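PDB 2ZKT: 2,3-bisphosphoglycerate-independent phosphoglycerate mutase from Pyrococcus horikoshii, which probably interconverts 2-phosphoglycerate and 3-phosphoglycerate in glycolysis, as a metal-binding mutase of the alkaline phosphatase superfamily. Local coordinates for residues 101-106 and 222-227; 146-151 and 164-169; 6-11 and 289-294; 242-247 and 293-298. One frame throughout, in Å; residues are numbered along the deposited sequence.

Interaction 1 of 4, residues 101-106 and 222-227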
loop_
_atom_site.group_PDB
_atom_site.type_symbol
_atom_site.label_atom_id
_atom_site.label_comp_id
_atom_site.label_asym_id
_atom_site.label_seq_id
_atom_site.Cartn_x
_atom_site.Cartn_y
_atom_site.Cartn_z
ATOM N N ASN B 101 8.116 35.964 -7.780
ATOM C CA ASN B 101 7.330 35.364 -8.858
ATOM C C ASN B 101 7.272 36.360 -10.012
ATOM O O ASN B 101 6.955 37.542 -9.798
ATOM C CB ASN B 101 5.888 35.064 -8.408
ATOM C CG ASN B 101 5.818 34.022 -7.299
ATOM O OD1 ASN B 101 6.141 34.302 -6.137
ATOM N ND2 ASN B 101 5.394 32.811 -7.654
ATOM N N PHE B 102 7.603 35.902 -11.225
ATOM C CA PHE B 102 7.509 36.780 -12.397
ATOM C C PHE B 102 6.004 36.853 -12.677
ATOM O O PHE B 102 5.317 35.821 -12.665
ATOM C CB PHE B 102 8.229 36.173 -13.612
ATOM C CG PHE B 102 9.724 36.242 -13.528
ATOM C CD1 PHE B 102 10.378 37.475 -13.548
ATOM C CD2 PHE B 102 10.480 35.080 -13.407
ATOM C CE1 PHE B 102 11.767 37.552 -13.450
ATOM C CE2 PHE B 102 11.876 35.145 -13.305
ATOM C CZ PHE B 102 12.519 36.388 -13.327
ATOM N N ALA B 103 5.492 38.065 -12.899
ATOM C CA ALA B 103 4.063 38.244 -13.173
ATOM C C ALA B 103 3.826 39.097 -14.422
ATOM O O ALA B 103 4.769 39.467 -15.132
ATOM C CB ALA B 103 3.374 38.888 -11.962
ATOM N N THR B 104 2.553 39.402 -14.680
ATOM C CA THR B 104 2.168 40.220 -15.832
ATOM C C THR B 104 1.376 41.453 -15.364
ATOM O O THR B 104 0.290 41.323 -14.787
ATOM C CB THR B 104 1.295 39.404 -16.833
ATOM O OG1 THR B 104 1.995 38.211 -17.228
ATOM C CG2 THR B 104 0.999 40.231 -18.080
ATOM N N LEU B 105 1.937 42.644 -15.605
ATOM C CA LEU B 105 1.296 43.912 -15.231
ATOM C C LEU B 105 0.947 44.734 -16.485
ATOM O O LEU B 105 1.820 45.021 -17.315
ATOM C CB LEU B 105 2.230 44.752 -14.345
ATOM C CG LEU B 105 1.704 46.168 -14.031
ATOM C CD1 LEU B 105 0.562 46.059 -13.027
ATOM C CD2 LEU B 105 2.814 47.051 -13.473
ATOM N N GLU B 106 -0.325 45.122 -16.615
ATOM C CA GLU B 106 -0.757 45.917 -17.770
ATOM C C GLU B 106 -1.924 46.839 -17.417
ATOM O O GLU B 106 -2.852 46.446 -16.699
ATOM C CB GLU B 106 -1.160 45.001 -18.938
ATOM C CG GLU B 106 -2.347 44.083 -18.647
ATOM C CD GLU B 106 -2.733 43.238 -19.854
ATOM O OE1 GLU B 106 -1.883 42.446 -20.325
ATOM O OE2 GLU B 106 -3.886 43.368 -20.331
ATOM N N TYR B 222 6.430 41.894 -14.665
ATOM C CA TYR B 222 6.315 42.384 -13.300
ATOM C C TYR B 222 6.909 41.413 -12.284
ATOM O O TYR B 222 7.022 40.204 -12.532
ATOM C CB TYR B 222 4.857 42.690 -12.944
ATOM C CG TYR B 222 4.756 43.728 -11.843
ATOM C CD1 TYR B 222 5.278 45.014 -12.024
ATOM C CD2 TYR B 222 4.156 43.427 -10.618
ATOM C CE1 TYR B 222 5.206 45.973 -11.016
ATOM C CE2 TYR B 222 4.079 44.381 -9.599
ATOM C CZ TYR B 222 4.604 45.652 -9.803
ATOM O OH TYR B 222 4.522 46.603 -8.800
ATOM N N LEU B 223 7.282 41.955 -11.129
ATOM C CA LEU B 223 7.899 41.157 -10.077
ATOM C C LEU B 223 7.071 41.115 -8.786
ATOM O O LEU B 223 6.832 42.159 -8.173
ATOM C CB LEU B 223 9.295 41.736 -9.779
ATOM C CG LEU B 223 10.455 41.330 -10.698
ATOM C CD1 LEU B 223 11.794 41.565 -10.022
ATOM C CD2 LEU B 223 10.281 39.864 -11.098
ATOM N N LEU B 224 6.609 39.923 -8.391
ATOM C CA LEU B 224 5.862 39.802 -7.130
ATOM C C LEU B 224 6.866 39.303 -6.082
ATOM O O LEU B 224 7.363 38.179 -6.168
ATOM C CB LEU B 224 4.680 38.828 -7.257
ATOM C CG LEU B 224 3.512 39.323 -8.131
ATOM C CD1 LEU B 224 2.331 38.360 -7.985
ATOM C CD2 LEU B 224 3.097 40.737 -7.718
ATOM N N ILE B 225 7.168 40.173 -5.110
ATOM C CA ILE B 225 8.144 39.882 -4.054
ATOM C C ILE B 225 7.479 39.671 -2.700
ATOM O O ILE B 225 6.721 40.518 -2.223
ATOM C CB ILE B 225 9.161 41.049 -3.901
ATOM C CG1 ILE B 225 9.774 41.401 -5.264
ATOM C CG2 ILE B 225 10.265 40.652 -2.929
ATOM C CD1 ILE B 225 10.667 42.634 -5.236
ATOM N N ARG B 226 7.791 38.543 -2.067
ATOM C CA ARG B 226 7.205 38.229 -0.773
ATOM C C ARG B 226 8.107 37.327 0.071
ATOM O O ARG B 226 9.249 37.035 -0.305
ATOM C CB ARG B 226 5.840 37.565 -1.000
ATOM C CG ARG B 226 5.885 36.361 -1.935
ATOM C CD ARG B 226 4.489 36.039 -2.469
ATOM N NE ARG B 226 3.469 36.173 -1.424
ATOM C CZ ARG B 226 2.188 35.817 -1.558
ATOM N NH1 ARG B 226 1.751 35.292 -2.704
ATOM N NH2 ARG B 226 1.339 35.993 -0.544
ATOM N N GLY B 227 7.585 36.897 1.221
ATOM C CA GLY B 227 8.342 36.016 2.105
ATOM C C GLY B 227 9.683 36.568 2.567
ATOM O O GLY B 227 10.696 35.857 2.522
#

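Interaction 2 of 4, residues 146-151 and 164-169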
loop_
_atom_site.group_PDB
_atom_site.type_symbol
_atom_site.label_atom_id
_atom_site.label_comp_id
_atom_site.label_asym_id
_atom_site.label_seq_id
_atom_site.Cartn_x
_atom_site.Cartn_y
_atom_site.Cartn_z
ATOM N N THR B 146 19.469 46.586 -13.766
ATOM C CA THR B 146 18.930 47.078 -12.501
ATOM C C THR B 146 20.044 47.431 -11.512
ATOM O O THR B 146 20.986 46.674 -11.284
ATOM C CB THR B 146 18.022 45.991 -11.912
ATOM O OG1 THR B 146 16.878 45.834 -12.758
ATOM C CG2 THR B 146 17.549 46.400 -10.514
ATOM N N GLY B 147 19.934 48.650 -10.951
ATOM C CA GLY B 147 20.961 49.111 -10.023
ATOM C C GLY B 147 20.420 50.206 -9.101
ATOM O O GLY B 147 20.076 51.311 -9.520
ATOM N N HIS B 148 20.301 49.848 -7.806
ATOM C CA HIS B 148 19.807 50.819 -6.844
ATOM C C HIS B 148 20.806 51.064 -5.710
ATOM O O HIS B 148 21.902 50.515 -5.671
ATOM C CB HIS B 148 18.453 50.349 -6.294
ATOM C CG HIS B 148 18.501 48.896 -5.884
ATOM N ND1 HIS B 148 19.605 48.122 -6.053
ATOM C CD2 HIS B 148 17.497 48.119 -5.290
ATOM C CE1 HIS B 148 19.274 46.906 -5.572
ATOM N NE2 HIS B 148 18.021 46.876 -5.110
ATOM N N ARG B 149 20.407 51.900 -4.747
ATOM C CA ARG B 149 21.245 52.269 -3.597
ATOM C C ARG B 149 22.021 51.151 -2.879
ATOM O O ARG B 149 23.145 51.377 -2.415
ATOM C CB ARG B 149 20.403 53.038 -2.562
ATOM C CG ARG B 149 19.646 54.244 -3.129
ATOM C CD ARG B 149 20.536 55.097 -4.037
ATOM N NE ARG B 149 21.775 55.517 -3.376
ATOM C CZ ARG B 149 22.763 56.176 -3.986
ATOM N NH1 ARG B 149 22.659 56.497 -5.273
ATOM N NH2 ARG B 149 23.855 56.517 -3.307
ATOM N N ALA B 150 21.430 49.958 -2.770
ATOM C CA ALA B 150 22.096 48.838 -2.095
ATOM C C ALA B 150 22.384 47.687 -3.060
ATOM O O ALA B 150 21.672 47.499 -4.053
ATOM C CB ALA B 150 21.238 48.334 -0.933
ATOM N N VAL B 151 23.434 46.918 -2.770
ATOM C CA VAL B 151 23.789 45.779 -3.622
ATOM C C VAL B 151 22.778 44.629 -3.424
ATOM O O VAL B 151 22.218 44.447 -2.332
ATOM C CB VAL B 151 25.235 45.294 -3.317
ATOM C CG1 VAL B 151 25.549 44.031 -4.120
ATOM C CG2 VAL B 151 26.236 46.393 -3.677
ATOM N N GLY B 164 15.346 37.062 -4.522
ATOM C CA GLY B 164 15.917 38.406 -4.402
ATOM C C GLY B 164 16.621 38.584 -3.056
ATOM O O GLY B 164 16.036 38.347 -1.995
ATOM N N ASP B 165 17.878 39.017 -3.098
ATOM C CA ASP B 165 18.633 39.223 -1.864
ATOM C C ASP B 165 19.178 40.653 -1.717
ATOM O O ASP B 165 20.031 41.081 -2.497
ATOM C CB ASP B 165 19.798 38.228 -1.793
ATOM C CG ASP B 165 20.584 38.358 -0.508
ATOM O OD1 ASP B 165 20.000 38.098 0.571
ATOM O OD2 ASP B 165 21.777 38.733 -0.570
ATOM N N ASN B 166 18.664 41.388 -0.730
ATOM C CA ASN B 166 19.089 42.733 -0.339
ATOM C C ASN B 166 20.183 42.693 0.742
ATOM O O ASN B 166 20.025 42.128 1.815
ATOM C CB ASN B 166 17.866 43.493 0.183
ATOM C CG ASN B 166 17.025 43.942 -0.987
ATOM O OD1 ASN B 166 17.411 43.822 -2.149
ATOM N ND2 ASN B 166 15.833 44.474 -0.659
ATOM N N ASP B 167 21.344 43.309 0.420
ATOM C CA ASP B 167 22.509 43.204 1.304
ATOM C C ASP B 167 22.412 44.093 2.562
ATOM O O ASP B 167 21.683 45.068 2.635
ATOM C CB ASP B 167 23.761 43.543 0.492
ATOM C CG ASP B 167 24.212 42.309 -0.285
ATOM O OD1 ASP B 167 23.728 42.131 -1.405
ATOM O OD2 ASP B 167 25.028 41.547 0.233
ATOM N N PRO B 168 23.257 43.764 3.547
ATOM C CA PRO B 168 23.058 44.048 4.969
ATOM C C PRO B 168 21.766 44.810 5.351
ATOM O O PRO B 168 21.796 45.876 5.966
ATOM C CB PRO B 168 24.321 44.800 5.374
ATOM C CG PRO B 168 25.452 44.244 4.481
ATOM C CD PRO B 168 24.640 43.340 3.427
ATOM N N HIS B 169 20.601 44.194 5.019
ATOM C CA HIS B 169 19.324 44.841 5.339
ATOM C C HIS B 169 18.400 43.965 6.213
ATOM O O HIS B 169 17.186 44.121 6.219
ATOM C CB HIS B 169 18.617 45.162 4.017
ATOM C CG HIS B 169 19.006 46.547 3.561
ATOM N ND1 HIS B 169 20.142 46.809 2.864
ATOM C CD2 HIS B 169 18.312 47.750 3.751
ATOM C CE1 HIS B 169 20.134 48.141 2.642
ATOM N NE2 HIS B 169 19.050 48.730 3.162
#

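Interaction 3 of 4, residues 6-11 and 289-294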
loop_
_atom_site.group_PDB
_atom_site.type_symbol
_atom_site.label_atom_id
_atom_site.label_comp_id
_atom_site.label_asym_id
_atom_site.label_seq_id
_atom_site.Cartn_x
_atom_site.Cartn_y
_atom_site.Cartn_z
ATOM N N LYS B 6 24.031 5.888 15.386
ATOM C CA LYS B 6 23.808 6.901 14.353
ATOM C C LYS B 6 22.310 7.205 14.262
ATOM O O LYS B 6 21.484 6.515 14.871
ATOM C CB LYS B 6 24.296 6.405 12.983
ATOM C CG LYS B 6 25.806 6.350 12.824
ATOM C CD LYS B 6 26.202 5.739 11.478
ATOM C CE LYS B 6 27.716 5.560 11.374
ATOM N NZ LYS B 6 28.424 6.877 11.371
ATOM N N GLY B 7 21.957 8.235 13.493
ATOM C CA GLY B 7 20.553 8.569 13.351
ATOM C C GLY B 7 20.117 8.680 11.901
ATOM O O GLY B 7 20.891 9.102 11.040
ATOM N N LEU B 8 18.871 8.291 11.629
ATOM C CA LEU B 8 18.323 8.390 10.281
ATOM C C LEU B 8 16.878 8.904 10.353
ATOM O O LEU B 8 15.943 8.159 10.668
ATOM C CB LEU B 8 18.381 7.027 9.565
ATOM C CG LEU B 8 17.844 6.983 8.128
ATOM C CD1 LEU B 8 18.401 8.130 7.288
ATOM C CD2 LEU B 8 18.218 5.650 7.533
ATOM N N LEU B 9 16.714 10.191 10.067
ATOM C CA LEU B 9 15.410 10.811 10.107
ATOM C C LEU B 9 14.863 10.959 8.686
ATOM O O LEU B 9 15.426 11.689 7.851
ATOM C CB LEU B 9 15.505 12.180 10.794
ATOM C CG LEU B 9 14.208 13.002 10.837
ATOM C CD1 LEU B 9 13.085 12.149 11.405
ATOM C CD2 LEU B 9 14.419 14.265 11.670
ATOM N N ILE B 10 13.751 10.271 8.425
ATOM C CA ILE B 10 13.120 10.286 7.110
ATOM C C ILE B 10 11.800 11.062 7.085
ATOM O O ILE B 10 10.868 10.765 7.846
ATOM C CB ILE B 10 12.914 8.826 6.638
ATOM C CG1 ILE B 10 14.296 8.157 6.503
ATOM C CG2 ILE B 10 12.138 8.772 5.320
ATOM C CD1 ILE B 10 14.235 6.726 6.036
ATOM N N ILE B 11 11.733 12.075 6.219
ATOM C CA ILE B 11 10.529 12.884 6.086
ATOM C C ILE B 11 9.813 12.685 4.747
ATOM O O ILE B 11 10.388 12.896 3.660
ATOM C CB ILE B 11 10.835 14.397 6.238
ATOM C CG1 ILE B 11 11.310 14.698 7.674
ATOM C CG2 ILE B 11 9.596 15.221 5.891
ATOM C CD1 ILE B 11 10.294 14.335 8.751
ATOM N N GLU B 289 25.278 5.687 1.984
ATOM C CA GLU B 289 26.681 6.093 1.848
ATOM C C GLU B 289 27.053 7.058 2.974
ATOM O O GLU B 289 28.022 6.833 3.706
ATOM C CB GLU B 289 26.929 6.802 0.505
ATOM C CG GLU B 289 27.024 5.901 -0.726
ATOM C CD GLU B 289 27.378 6.689 -1.986
ATOM O OE1 GLU B 289 28.467 7.317 -2.019
ATOM O OE2 GLU B 289 26.565 6.692 -2.944
ATOM N N LEU B 290 26.269 8.135 3.099
ATOM C CA LEU B 290 26.497 9.165 4.121
ATOM C C LEU B 290 26.525 8.636 5.560
ATOM O O LEU B 290 27.252 9.164 6.401
ATOM C CB LEU B 290 25.441 10.273 4.001
ATOM C CG LEU B 290 25.463 11.057 2.680
ATOM C CD1 LEU B 290 24.203 11.915 2.580
ATOM C CD2 LEU B 290 26.735 11.916 2.594
ATOM N N LEU B 291 25.737 7.599 5.848
ATOM C CA LEU B 291 25.728 7.047 7.202
ATOM C C LEU B 291 27.130 6.585 7.599
ATOM O O LEU B 291 27.477 6.575 8.783
ATOM C CB LEU B 291 24.730 5.878 7.308
ATOM C CG LEU B 291 23.269 6.273 7.619
ATOM C CD1 LEU B 291 22.350 5.069 7.449
ATOM C CD2 LEU B 291 23.175 6.802 9.050
ATOM N N LYS B 292 27.937 6.220 6.602
ATOM C CA LYS B 292 29.305 5.757 6.848
ATOM C C LYS B 292 30.266 6.860 7.312
ATOM O O LYS B 292 31.306 6.559 7.890
ATOM C CB LYS B 292 29.880 5.086 5.586
ATOM C CG LYS B 292 29.226 3.749 5.232
ATOM C CD LYS B 292 29.733 3.220 3.901
ATOM C CE LYS B 292 29.010 1.933 3.504
ATOM N NZ LYS B 292 29.387 1.471 2.130
ATOM N N ASP B 293 29.929 8.131 7.070
ATOM C CA ASP B 293 30.818 9.224 7.482
ATOM C C ASP B 293 30.150 10.306 8.334
ATOM O O ASP B 293 30.792 11.283 8.730
ATOM C CB ASP B 293 31.457 9.883 6.249
ATOM C CG ASP B 293 32.371 8.935 5.484
ATOM O OD1 ASP B 293 33.335 8.407 6.093
ATOM O OD2 ASP B 293 32.124 8.722 4.272
ATOM N N TYR B 294 28.861 10.137 8.610
ATOM C CA TYR B 294 28.134 11.115 9.412
ATOM C C TYR B 294 27.419 10.405 10.556
ATOM O O TYR B 294 27.150 9.203 10.471
ATOM C CB TYR B 294 27.121 11.850 8.527
ATOM C CG TYR B 294 27.748 12.863 7.584
ATOM C CD1 TYR B 294 27.973 14.181 7.998
ATOM C CD2 TYR B 294 28.103 12.510 6.273
ATOM C CE1 TYR B 294 28.531 15.130 7.135
ATOM C CE2 TYR B 294 28.667 13.452 5.399
ATOM C CZ TYR B 294 28.877 14.764 5.841
ATOM O OH TYR B 294 29.439 15.710 5.005
#

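Interaction 4 of 4, residues 242-247 and 293-298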
loop_
_atom_site.group_PDB
_atom_site.type_symbol
_atom_site.label_atom_id
_atom_site.label_comp_id
_atom_site.label_asym_id
_atom_site.label_seq_id
_atom_site.Cartn_x
_atom_site.Cartn_y
_atom_site.Cartn_z
ATOM N N TRP B 242 24.295 19.126 19.295
ATOM C CA TRP B 242 24.352 17.702 19.621
ATOM C C TRP B 242 25.737 17.069 19.445
ATOM O O TRP B 242 25.913 15.874 19.705
ATOM C CB TRP B 242 23.317 16.939 18.770
ATOM C CG TRP B 242 21.906 17.467 18.931
ATOM C CD1 TRP B 242 21.227 18.296 18.070
ATOM C CD2 TRP B 242 21.015 17.224 20.038
ATOM N NE1 TRP B 242 19.976 18.583 18.573
ATOM C CE2 TRP B 242 19.818 17.939 19.777
ATOM C CE3 TRP B 242 21.116 16.471 21.223
ATOM C CZ2 TRP B 242 18.719 17.925 20.664
ATOM C CZ3 TRP B 242 20.025 16.453 22.106
ATOM C CH2 TRP B 242 18.843 17.177 21.816
ATOM N N LYS B 243 26.712 17.865 18.997
ATOM C CA LYS B 243 28.090 17.379 18.805
ATOM C C LYS B 243 28.134 16.180 17.855
ATOM O O LYS B 243 28.608 15.093 18.212
ATOM C CB LYS B 243 28.706 16.990 20.153
ATOM C CG LYS B 243 28.624 18.102 21.199
ATOM C CD LYS B 243 29.125 17.624 22.552
ATOM C CE LYS B 243 29.001 18.718 23.604
ATOM N NZ LYS B 243 29.449 18.246 24.945
ATOM N N VAL B 244 27.648 16.398 16.636
ATOM C CA VAL B 244 27.611 15.349 15.630
ATOM C C VAL B 244 27.900 15.923 14.240
ATOM O O VAL B 244 27.867 17.153 14.031
ATOM C CB VAL B 244 26.195 14.691 15.564
ATOM C CG1 VAL B 244 25.831 14.057 16.908
ATOM C CG2 VAL B 244 25.155 15.746 15.160
ATOM N N LYS B 245 28.203 15.021 13.300
ATOM C CA LYS B 245 28.413 15.414 11.909
ATOM C C LYS B 245 27.040 15.089 11.332
ATOM O O LYS B 245 26.535 13.971 11.529
ATOM C CB LYS B 245 29.490 14.554 11.224
ATOM C CG LYS B 245 30.901 14.793 11.751
ATOM C CD LYS B 245 31.905 13.845 11.099
ATOM C CE LYS B 245 33.311 14.077 11.649
ATOM N NZ LYS B 245 34.318 13.141 11.049
ATOM N N ALA B 246 26.427 16.059 10.652
ATOM C CA ALA B 246 25.099 15.862 10.092
ATOM C C ALA B 246 25.013 16.155 8.593
ATOM O O ALA B 246 25.421 17.228 8.134
ATOM C CB ALA B 246 24.094 16.734 10.858
ATOM N N ALA B 247 24.457 15.200 7.839
ATOM C CA ALA B 247 24.290 15.339 6.390
ATOM C C ALA B 247 22.830 15.110 5.991
ATOM O O ALA B 247 22.082 14.437 6.699
ATOM C CB ALA B 247 25.181 14.337 5.657
ATOM N N ASP B 293 29.929 8.131 7.070
ATOM C CA ASP B 293 30.818 9.224 7.482
ATOM C C ASP B 293 30.150 10.306 8.334
ATOM O O ASP B 293 30.792 11.283 8.730
ATOM C CB ASP B 293 31.457 9.883 6.249
ATOM C CG ASP B 293 32.371 8.935 5.484
ATOM O OD1 ASP B 293 33.335 8.407 6.093
ATOM O OD2 ASP B 293 32.124 8.722 4.272
ATOM N N TYR B 294 28.861 10.137 8.610
ATOM C CA TYR B 294 28.134 11.115 9.412
ATOM C C TYR B 294 27.419 10.405 10.556
ATOM O O TYR B 294 27.150 9.203 10.471
ATOM C CB TYR B 294 27.121 11.850 8.527
ATOM C CG TYR B 294 27.748 12.863 7.584
ATOM C CD1 TYR B 294 27.973 14.181 7.998
ATOM C CD2 TYR B 294 28.103 12.510 6.273
ATOM C CE1 TYR B 294 28.531 15.130 7.135
ATOM C CE2 TYR B 294 28.667 13.452 5.399
ATOM C CZ TYR B 294 28.877 14.764 5.841
ATOM O OH TYR B 294 29.439 15.710 5.005
ATOM N N ASP B 295 27.120 11.136 11.627
ATOM C CA ASP B 295 26.429 10.528 12.772
ATOM C C ASP B 295 24.913 10.612 12.606
ATOM O O ASP B 295 24.186 9.708 13.007
ATOM C CB ASP B 295 26.819 11.231 14.075
ATOM C CG ASP B 295 28.315 11.367 14.231
ATOM O OD1 ASP B 295 29.000 10.317 14.312
ATOM O OD2 ASP B 295 28.802 12.527 14.271
ATOM N N PHE B 296 24.451 11.705 12.000
ATOM C CA PHE B 296 23.024 11.937 11.796
ATOM C C PHE B 296 22.754 12.243 10.325
ATOM O O PHE B 296 23.379 13.146 9.745
ATOM C CB PHE B 296 22.568 13.129 12.656
ATOM C CG PHE B 296 21.079 13.226 12.819
ATOM C CD1 PHE B 296 20.422 12.478 13.802
ATOM C CD2 PHE B 296 20.322 14.041 11.975
ATOM C CE1 PHE B 296 19.038 12.538 13.941
ATOM C CE2 PHE B 296 18.930 14.109 12.108
ATOM C CZ PHE B 296 18.289 13.359 13.087
ATOM N N VAL B 297 21.823 11.494 9.724
ATOM C CA VAL B 297 21.470 11.701 8.324
ATOM C C VAL B 297 19.976 11.992 8.181
ATOM O O VAL B 297 19.131 11.312 8.780
ATOM C CB VAL B 297 21.847 10.453 7.445
ATOM C CG1 VAL B 297 21.251 10.577 6.045
ATOM C CG2 VAL B 297 23.374 10.333 7.342
ATOM N N PHE B 298 19.665 13.012 7.385
ATOM C CA PHE B 298 18.290 13.431 7.131
ATOM C C PHE B 298 17.955 13.180 5.651
ATOM O O PHE B 298 18.702 13.581 4.760
ATOM C CB PHE B 298 18.150 14.928 7.468
ATOM C CG PHE B 298 16.843 15.536 7.037
ATOM C CD1 PHE B 298 15.640 15.156 7.644
ATOM C CD2 PHE B 298 16.808 16.479 6.009
ATOM C CE1 PHE B 298 14.417 15.710 7.228
ATOM C CE2 PHE B 298 15.586 17.039 5.581
ATOM C CZ PHE B 298 14.390 16.654 6.193
#

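Interaction 1 of 4, residues 101-106 and 222-227
Asn101 and Leu224 face each other as an antiparallel hydrogen-bonded pair, each using both its N-H and its carbonyl. Asn101 N reaches Leu224 O at 2.8 Å, and the return bond from Leu224 N to Asn101 O is nearly straight, at 173°. Ala103 and Tyr222 form the next such pair, with Tyr222 N to Ala103 O at 3.0 Å. Between the two pairs lies the non-hydrogen-bonded pair Phe102 and Leu223, whose side chains run side by side in the same direction, with Leu223 CD2 3.4 Å from Phe102 CD1. On the other face of the sheet, Ala103 CB rests against Leu224 CG at 3.9 Å. Past the strand's end the chain of Leu105 crosses that of Tyr222: its CB lies by Tyr222 CB, and CD2 is 3.5 Å from ring atom CD1. An alanine in place of Tyr222 would probably leave Leu105 CD2 without its aromatic partner and open a gap beside it. Helix 186-203 covers Tyr222 and Leu105 through Val196 and Gln200, and meets Leu223 through Phe195. In the four-stranded antiparallel sheet, strand 222-229 is outermost within the chain, and strand 96-103 separates it from strand 161-166.

Interaction 2 of 4, residues 146-151 and 164-169
Asp167 and Val151 are joined by the single backbone bond of this contact, in which Asp167 N gives its hydrogen to Val151 O at 3.1 Å, with an N-H...O angle of 157°. The same carbonyl oxygen has an acceptor for a neighbour: Asp167 OD1 stands 2.9 Å from Val151 O, which is proximity and no bond. The first torsion of Asp167 (chi1 -82°) sets CG on the side of the backbone N, and chi2 then brings OD1 beside the carbonyl oxygen. Two oxygens this close would probably repel each other, an effect that the N-H bond may partly offset.

The side-chain contacts are few. Ala150 CB touches the imidazole of His169 at CE1, 3.7 Å away, a van der Waals contact. Val151 crosses the aspartate side chain, its methyl CG1 lying 3.8 Å from the carboxylate oxygen Asp167 OD1. Apart from these, the polar atoms His148 NE2 and Asn166 OD1 are 4.3 Å apart, close in space but not bonded.

The contact ties the loop 146-151, which leads into strand 152-155, to the C-terminal end of strand 161-166, the neighbouring strand of the antiparallel sheet. Backbone bonds from Asp165 to Val153 and from Asn166 to Leu96 continue the pairing to either neighbour. Helix 186-203 lies against the loop: His148 meets the ring of Phe195, and Gly147 O accepts from Lys198. On the other segment, His169 NE2 is bonded to Lys187 of the same helix.

Interaction 3 of 4, residues 6-11 and 289-294
Leu291 and Lys6 bury the most surface here, and both meet at the place where helix 280-291 gives way to the turn before strand 296-301. The lysine side chain runs extended as far as CE and then bends at its last torsion (chi4 -65°), bringing NZ in among backbone carbonyls of the turn. NZ is hydrogen-bonded to Tyr294 O at 2.8 Å, with the ammonium above the carbonyl plane, 46° out of it. A second bond, to Leu291 O, is weak, and the position of that oxygen is less certain. The positive group near carbonyls at the C-terminal end of a helix would probably be favoured by the helix dipole.

Leu291 supplies the apolar half of the contact. One methyl, CD2, lies 4.0 Å from Lys6 CD and 3.8 Å from Gly7 O, so it touches both the lysine's aliphatic stem and the strand backbone. The other, CD1, meets Leu8 CD2 at 4.2 Å, the two leucine side chains crossing at about a right angle.

Strand 6-12 is flanked in the sheet by strands 339-344 and 296-301, to which Gly7 and Leu8 hydrogen-bond through their backbones. Strand 265-267, helix 280-291 and strand 296-301 form a beta-alpha-beta crossover that passes over strand 246-249, within the alpha/beta core of the alkaline phosphatase superfamily.

Interaction 4 of 4, residues 242-247 and 293-298
Ala247 sets its methyl squarely over the ring of Tyr294, in a CH-pi contact with CB 3.4 Å from the ring centroid and 6° off the normal. Lys245 C lies in the plane of the same ring, at its edge, and Lys245 CB is 3.6 Å from Tyr294 CD1. Polar contacts gather round Lys245 as well. Its N-H reaches Asp295 OD2 at 2.7 Å, on the anti side of the carboxylate, while its carbonyl oxygen takes two donors, Phe296 N at 3.1 Å and Asp295 N. The first torsion of Asp295 (chi1 -50°) sets CG beside its own backbone N, and from there the carboxylate reaches the Lys245 N-H; OD2 also lies 3.6 Å from Val244 CB.

From there parallel pairing takes over: Ala247 N bonds to Phe296 O, and Phe298 N to Ala247 O at 2.9 Å. Ala246 CB and Phe296 CB share one face of the sheet, 4.3 Å apart.

Further out, the Tyr294 hydroxyl is bonded to Asp265 and Tyr267, which probably hold the far end of the ring in place. A leucine in place of Tyr294 would probably deprive the Ala247 methyl of its aromatic face and leave Asp265 and Tyr267 without that hydroxyl partner.

Upstream, a Schellman motif with Lys243 at the C-prime position ends helix 238-242 and turns the chain into strand 246-249. That strand lies between 265-267 and 296-301; helix 280-291 covers Ala247 and Val297 through Leu290, and helix 396-403 packs on Phe296.

Overall arrangement
Interactions 3 and 4 sit together, their centres about 7 Å apart, and share Asp293 and Tyr294 on the turn between helix 280-291 and strand 296-301. Both belong to the eight-stranded mixed sheet, where Gly7 pairs with Asp295 and Val297. Interaction 4 is buried and rests on parallel strand bonds; interaction 3, partly buried, relies on a lysine reaching carbonyls and on leucine packing. Interactions 1 and 2 belong to the separate four-stranded antiparallel sheet, some 35 to 40 Å away between centres. Interaction 1 is a surface contact with regular antiparallel bonds, whereas interaction 2, partly buried and nested within its loop, has one backbone bond and sparse side-chain contacts.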